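Local coordinates for protein antisigma-factor antagonist, STAS (Rhodobacter sphaeroides, PDB 3OIZ) that probably serves as the STAS regulatory domain of a membrane protein related to the SulP family of sulfate transporters, with a precise role that remains unestablished, at residues V7-S12 / R18-E23; K71-R74 / E78-I81. All coordinates share one frame; numbering follows the deposited sequence.

Contact 1 (V7-S12 / R18-E23); sequences VTSELS and RIYRVE
Ser9 and Arg18 meet on one face of an antiparallel beta hairpin, the two-stranded start of the STAS-domain sheet. Four backbone hydrogen bonds define the register: Thr8 exchanges two with Arg21, and Glu10 two with Ile19. Val7, Ser9, Leu11, Arg18, Tyr20 and Val22 share one face, whereas Thr8, Glu10, Ile19 and Arg21 occupy the other. On the first face the Arg18 chain runs out past Ser9 and then bends (chi3 -68°), which brings its guanidinium back alongside strand 7-11. Its NH1 donates a somewhat bent bond to Ser9 OG (2.9 Å), which lies near the edge of the guanidinium but tilted out of its plane. Leu11 CB lies over one face, toward the rim, 3.8 Å from Arg18 NH2, while NE forms a salt bridge with Glu42. A leucine in place of Arg18 would probably leave Ser9 OG without this donor and Glu42 without its countercharge.

Ser9 CB also sits over a face of the Tyr20 ring, 4.0 Å from the centroid and 24° off the normal, a CH-pi contact. Val7 CG1 comes to the ring edge instead, 3.7 Å from Tyr20 CD1, and Val7 CG2 lies beside Val22 CG2 (4.1 Å), the two valines pointing the same way. The Tyr20 hydroxyl is hydrogen-bonded to the backbone N of Asp39.

On the face of Thr8 and Arg21, Glu10 OE2, in one of two modelled conformers, forms a therefore provisional salt bridge with Arg21 NH1 (2.9 Å). Its hydrogen bonds to NH1 and NH2 are both weak, consistent with carboxylate and guanidinium planes 68° apart. A water in the plane of the guanidinium, at its edge, accepts from the same NH1 (2.7 Å) and is hydrogen-bonded to Thr8 OG1 (2.8 Å).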
loop_
_atom_site.group_PDB
_atom_site.type_symbol
_atom_site.label_atom_id
_atom_site.label_comp_id
_atom_site.label_asym_id
_atom_site.label_seq_id
_atom_site.Cartn_x
_atom_site.Cartn_y
_atom_site.Cartn_z
ATOM N N VAL A 7 3.133 -5.400 -6.199
ATOM C CA VAL A 7 3.478 -4.053 -5.710
ATOM C C VAL A 7 4.796 -3.659 -6.349
ATOM O O VAL A 7 5.767 -4.433 -6.332
ATOM C CB VAL A 7 3.579 -3.976 -4.146
ATOM C CG1 VAL A 7 3.975 -2.542 -3.700
ATOM C CG2 VAL A 7 2.268 -4.415 -3.439
ATOM N N THR A 8 4.848 -2.461 -6.934
ATOM C CA THR A 8 6.114 -1.934 -7.434
ATOM C C THR A 8 6.251 -0.566 -6.833
ATOM O O THR A 8 5.279 -0.038 -6.259
ATOM C CB THR A 8 6.116 -1.806 -8.977
ATOM O OG1 THR A 8 4.992 -1.019 -9.374
ATOM C CG2 THR A 8 5.988 -3.182 -9.636
ATOM N N SER A 9 7.423 0.040 -6.951
ATOM C CA SER A 9 7.589 1.395 -6.395
ATOM C C SER A 9 8.551 2.228 -7.241
ATOM O O SER A 9 9.275 1.685 -8.115
ATOM C CB SER A 9 8.017 1.347 -4.916
ATOM O OG SER A 9 9.372 0.914 -4.797
ATOM N N GLU A 10 8.546 3.544 -7.020
ATOM C CA GLU A 10 9.453 4.444 -7.726
ATOM C C GLU A 10 9.845 5.517 -6.749
ATOM O O GLU A 10 8.989 6.082 -6.076
ATOM C CB GLU A 10 8.785 5.068 -8.960
ATOM C CG GLU A 10 8.572 4.083 -10.095
ATOM C CD GLU A 10 7.805 4.653 -11.281
ATOM O OE1 GLU A 10 7.641 3.932 -12.291
ATOM O OE2 GLU A 10 7.340 5.804 -11.202
ATOM N N LEU A 11 11.147 5.775 -6.649
ATOM C CA LEU A 11 11.666 6.802 -5.743
ATOM C C LEU A 11 11.890 8.079 -6.529
ATOM O O LEU A 11 12.380 8.029 -7.677
ATOM C CB LEU A 11 12.980 6.293 -5.166
ATOM C CG LEU A 11 13.728 7.113 -4.138
ATOM C CD1 LEU A 11 13.017 7.154 -2.802
ATOM C CD2 LEU A 11 15.169 6.576 -4.003
ATOM N N SER A 12 11.539 9.219 -5.925
ATOM C CA SER A 12 11.810 10.539 -6.533
ATOM C C SER A 12 13.300 10.788 -6.742
ATOM O O SER A 12 14.158 10.174 -6.089
ATOM C CB SER A 12 11.207 11.655 -5.661
ATOM O OG SER A 12 11.865 11.683 -4.409
ATOM N N ARG A 18 8.587 8.153 -2.030
ATOM C CA ARG A 18 8.448 6.895 -2.759
ATOM C C ARG A 18 6.974 6.687 -3.057
ATOM O O ARG A 18 6.144 6.853 -2.160
ATOM C CB ARG A 18 8.969 5.710 -1.948
ATOM C CG ARG A 18 8.979 4.422 -2.805
ATOM C CD ARG A 18 9.708 3.233 -2.183
ATOM N NE ARG A 18 11.153 3.454 -2.089
ATOM C CZ ARG A 18 12.046 3.109 -3.024
ATOM N NH1 ARG A 18 11.679 2.526 -4.192
ATOM N NH2 ARG A 18 13.323 3.343 -2.787
ATOM N N ILE A 19 6.649 6.359 -4.303
ATOM C CA ILE A 19 5.272 5.945 -4.626
ATOM C C ILE A 19 5.231 4.458 -4.797
ATOM O O ILE A 19 5.997 3.908 -5.590
ATOM C CB ILE A 19 4.756 6.626 -5.917
ATOM C CG1 ILE A 19 4.913 8.157 -5.776
ATOM C CG2 ILE A 19 3.308 6.121 -6.230
ATOM C CD1 ILE A 19 4.707 8.957 -7.092
ATOM N N TYR A 20 4.335 3.804 -4.055
ATOM C CA TYR A 20 4.091 2.375 -4.216
ATOM C C TYR A 20 2.835 2.204 -5.054
ATOM O O TYR A 20 1.835 2.854 -4.796
ATOM C CB TYR A 20 3.871 1.766 -2.854
ATOM C CG TYR A 20 5.124 1.513 -2.046
ATOM C CD1 TYR A 20 5.817 0.300 -2.161
ATOM C CD2 TYR A 20 5.644 2.497 -1.178
ATOM C CE1 TYR A 20 6.991 0.061 -1.403
ATOM C CE2 TYR A 20 6.798 2.257 -0.429
ATOM C CZ TYR A 20 7.458 1.037 -0.535
ATOM O OH TYR A 20 8.608 0.789 0.190
ATOM N N ARG A 21 2.867 1.311 -6.038
ATOM C CA ARG A 21 1.729 1.069 -6.903
ATOM C C ARG A 21 1.295 -0.376 -6.671
ATOM O O ARG A 21 2.050 -1.307 -6.925
ATOM C CB ARG A 21 2.080 1.348 -8.379
ATOM C CG ARG A 21 2.250 2.883 -8.608
ATOM C CD ARG A 21 2.467 3.241 -10.107
ATOM N NE ARG A 21 2.809 4.663 -10.223
ATOM C CZ ARG A 21 4.056 5.141 -10.234
ATOM N NH1 ARG A 21 5.101 4.312 -10.150
ATOM N NH2 ARG A 21 4.277 6.447 -10.330
ATOM N N VAL A 22 0.076 -0.543 -6.174
ATOM C CA VAL A 22 -0.457 -1.855 -5.897
ATOM C C VAL A 22 -1.477 -2.205 -6.992
ATOM O O VAL A 22 -2.354 -1.386 -7.345
ATOM C CB VAL A 22 -1.191 -1.823 -4.523
ATOM C CG1 VAL A 22 -1.615 -3.211 -4.160
ATOM C CG2 VAL A 22 -0.307 -1.224 -3.379
ATOM N N GLU A 23 -1.381 -3.417 -7.535
ATOM C CA GLU A 23 -2.346 -3.879 -8.561
ATOM C C GLU A 23 -2.800 -5.298 -8.306
ATOM O O GLU A 23 -2.042 -6.107 -7.775
ATOM C CB GLU A 23 -1.773 -3.790 -9.978
ATOM C CG GLU A 23 -0.496 -4.546 -10.159
ATOM C CD GLU A 23 -0.678 -6.041 -10.470
ATOM O OE1 GLU A 23 -1.825 -6.537 -10.670
ATOM O OE2 GLU A 23 0.360 -6.739 -10.507
HETATM O O HOH W 1 2.354 -2.551 -9.474
HETATM O O HOH W 2 5.587 1.676 -9.751
#

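Contact 2 (K71-R74 / E78-I81); sequences KFRR and EVRI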
loop_
_atom_site.group_PDB
_atom_site.type_symbol
_atom_site.label_atom_id
_atom_site.label_comp_id
_atom_site.label_asym_id
_atom_site.label_seq_id
_atom_site.Cartn_x
_atom_site.Cartn_y
_atom_site.Cartn_z
ATOM N N LYS A 71 2.312 2.560 9.793
ATOM C CA LYS A 71 3.739 2.265 9.974
ATOM C C LYS A 71 4.665 3.252 9.281
ATOM O O LYS A 71 5.706 3.650 9.874
ATOM C CB LYS A 71 4.076 0.825 9.563
ATOM C CG LYS A 71 3.518 -0.190 10.592
ATOM C CD LYS A 71 3.676 -1.641 10.154
ATOM C CE LYS A 71 5.104 -2.015 10.008
ATOM N NZ LYS A 71 5.518 -2.917 11.109
ATOM N N PHE A 72 4.307 3.660 8.055
ATOM C CA PHE A 72 5.033 4.766 7.393
ATOM C C PHE A 72 4.933 6.063 8.154
ATOM O O PHE A 72 5.954 6.755 8.320
ATOM C CB PHE A 72 4.564 4.973 5.955
ATOM C CG PHE A 72 5.153 3.991 4.985
ATOM C CD1 PHE A 72 6.542 3.938 4.772
ATOM C CD2 PHE A 72 4.338 3.173 4.256
ATOM C CE1 PHE A 72 7.080 3.056 3.827
ATOM C CE2 PHE A 72 4.878 2.267 3.315
ATOM C CZ PHE A 72 6.229 2.213 3.105
ATOM N N ARG A 73 3.747 6.374 8.680
ATOM C CA ARG A 73 3.592 7.620 9.455
ATOM C C ARG A 73 4.437 7.611 10.720
ATOM O O ARG A 73 5.037 8.623 11.086
ATOM C CB ARG A 73 2.104 7.864 9.777
ATOM C CG ARG A 73 1.318 8.304 8.521
ATOM C CD ARG A 73 -0.126 8.670 8.861
ATOM N NE ARG A 73 -0.792 9.222 7.686
ATOM C CZ ARG A 73 -2.070 9.016 7.379
ATOM N NH1 ARG A 73 -2.856 8.266 8.173
ATOM N NH2 ARG A 73 -2.561 9.535 6.253
ATOM N N ARG A 74 4.512 6.463 11.384
ATOM C CA ARG A 74 5.291 6.358 12.617
ATOM C C ARG A 74 6.775 6.443 12.367
ATOM O O ARG A 74 7.532 6.715 13.292
ATOM C CB ARG A 74 5.011 5.038 13.297
ATOM C CG ARG A 74 3.667 5.007 13.889
ATOM C CD ARG A 74 3.402 3.714 14.539
ATOM N NE ARG A 74 2.329 3.889 15.508
ATOM C CZ ARG A 74 1.557 2.899 15.945
ATOM N NH1 ARG A 74 1.743 1.659 15.483
ATOM N NH2 ARG A 74 0.593 3.155 16.828
ATOM N N GLU A 78 4.921 11.729 5.666
ATOM C CA GLU A 78 3.554 12.140 5.322
ATOM C C GLU A 78 3.050 11.103 4.312
ATOM O O GLU A 78 3.741 10.817 3.355
ATOM C CB GLU A 78 3.609 13.508 4.661
ATOM C CG GLU A 78 2.359 13.913 3.958
ATOM C CD GLU A 78 2.542 15.209 3.183
ATOM O OE1 GLU A 78 3.430 16.014 3.579
ATOM O OE2 GLU A 78 1.814 15.402 2.168
ATOM N N VAL A 79 1.881 10.527 4.539
ATOM C CA VAL A 79 1.425 9.417 3.711
ATOM C C VAL A 79 0.073 9.754 3.121
ATOM O O VAL A 79 -0.841 10.295 3.824
ATOM C CB VAL A 79 1.289 8.096 4.514
ATOM C CG1 VAL A 79 0.861 6.945 3.607
ATOM C CG2 VAL A 79 2.609 7.747 5.259
ATOM N N ARG A 80 -0.056 9.457 1.838
ATOM C CA ARG A 80 -1.366 9.568 1.211
ATOM C C ARG A 80 -1.715 8.348 0.385
ATOM O O ARG A 80 -0.837 7.759 -0.263
ATOM C CB ARG A 80 -1.482 10.821 0.371
ATOM C CG ARG A 80 -0.582 10.963 -0.808
ATOM C CD ARG A 80 -0.702 12.375 -1.424
ATOM N NE ARG A 80 0.099 12.536 -2.654
ATOM C CZ ARG A 80 -0.354 12.316 -3.899
ATOM N NH1 ARG A 80 -1.615 11.930 -4.108
ATOM N NH2 ARG A 80 0.458 12.488 -4.947
ATOM N N ILE A 81 -3.003 8.018 0.369
ATOM C CA ILE A 81 -3.495 6.924 -0.444
ATOM C C ILE A 81 -4.105 7.549 -1.694
ATOM O O ILE A 81 -4.816 8.554 -1.602
ATOM C CB ILE A 81 -4.579 6.089 0.282
ATOM C CG1 ILE A 81 -3.974 5.382 1.506
ATOM C CG2 ILE A 81 -5.104 5.008 -0.676
ATOM C CD1 ILE A 81 -5.029 4.540 2.357
HETATM O O HOH W 3 0.450 11.581 6.834
#
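The guanidinium of Arg73 meets Val79 at its edge: the backbone O of Val79 lies near the plane of the group, tilted moderately out of it, and the faces take no part across this contact. The ring of Phe72 likewise touches strand 78-81 with neither face nor edge; it is directed past Val79, meeting the ring of Phe40 at an incline and packing on Val47 of the neighbouring strand. What Phe72 offers Val79 is its CB, 3.5 Å from Val79 CG2.

This contact closes the beta-alpha-beta crossover in which helix 59-74 links the adjacent parallel strands 46-51 and 78-82. Val79 points at the helix and packs against its 71-74 part. Its CG2 touches both Phe72 CB and, at 3.6 Å, Arg73 CG, which approach it roughly at right angles to each other; Val69, one turn earlier, adds a further wall. The CG of Arg73 stands anti to its own carbonyl carbon (chi1 -73°), and the chain then runs extended to NE, crossing the valine so that its NH2 reaches the Val79 carbonyl.

There NH2 donates to Val79 O at 3.1 Å, with an N-H...O angle of 151°. The donor stands 38° above the carbonyl plane, off the lone-pair directions. A water accepts from both Arg73 NE (2.8 Å) and the backbone N of Val79 (2.9 Å). One arginine therefore addresses both polar backbone atoms of Val79, directly at O and through water at N. The contact is thus apolar beside Phe72 and polar at the exposed Arg73, whose charge is likely to polarise the Val79 carbonyl.

The two contacts, their centres about 14 Å apart, both reach the same four-stranded sheet. Contact 1 pairs strand 5-11, at one border, with 17-23; contact 2 sets the end of helix 59-74 against strand 78-82, at the other border. Strand 46-51 lies between and hydrogen-bonds through its backbone to both 18-23 and 78-81. The two contacts also touch directly, Tyr20 CE2 of contact 1 lying 3.6 Å from Phe72 CZ of contact 2. Val47 packs against both of these aromatics, while Phe38 meets Tyr20 and Phe40 meets Phe72, consistent with a shared, largely apolar layer running from the hairpin to the crossover.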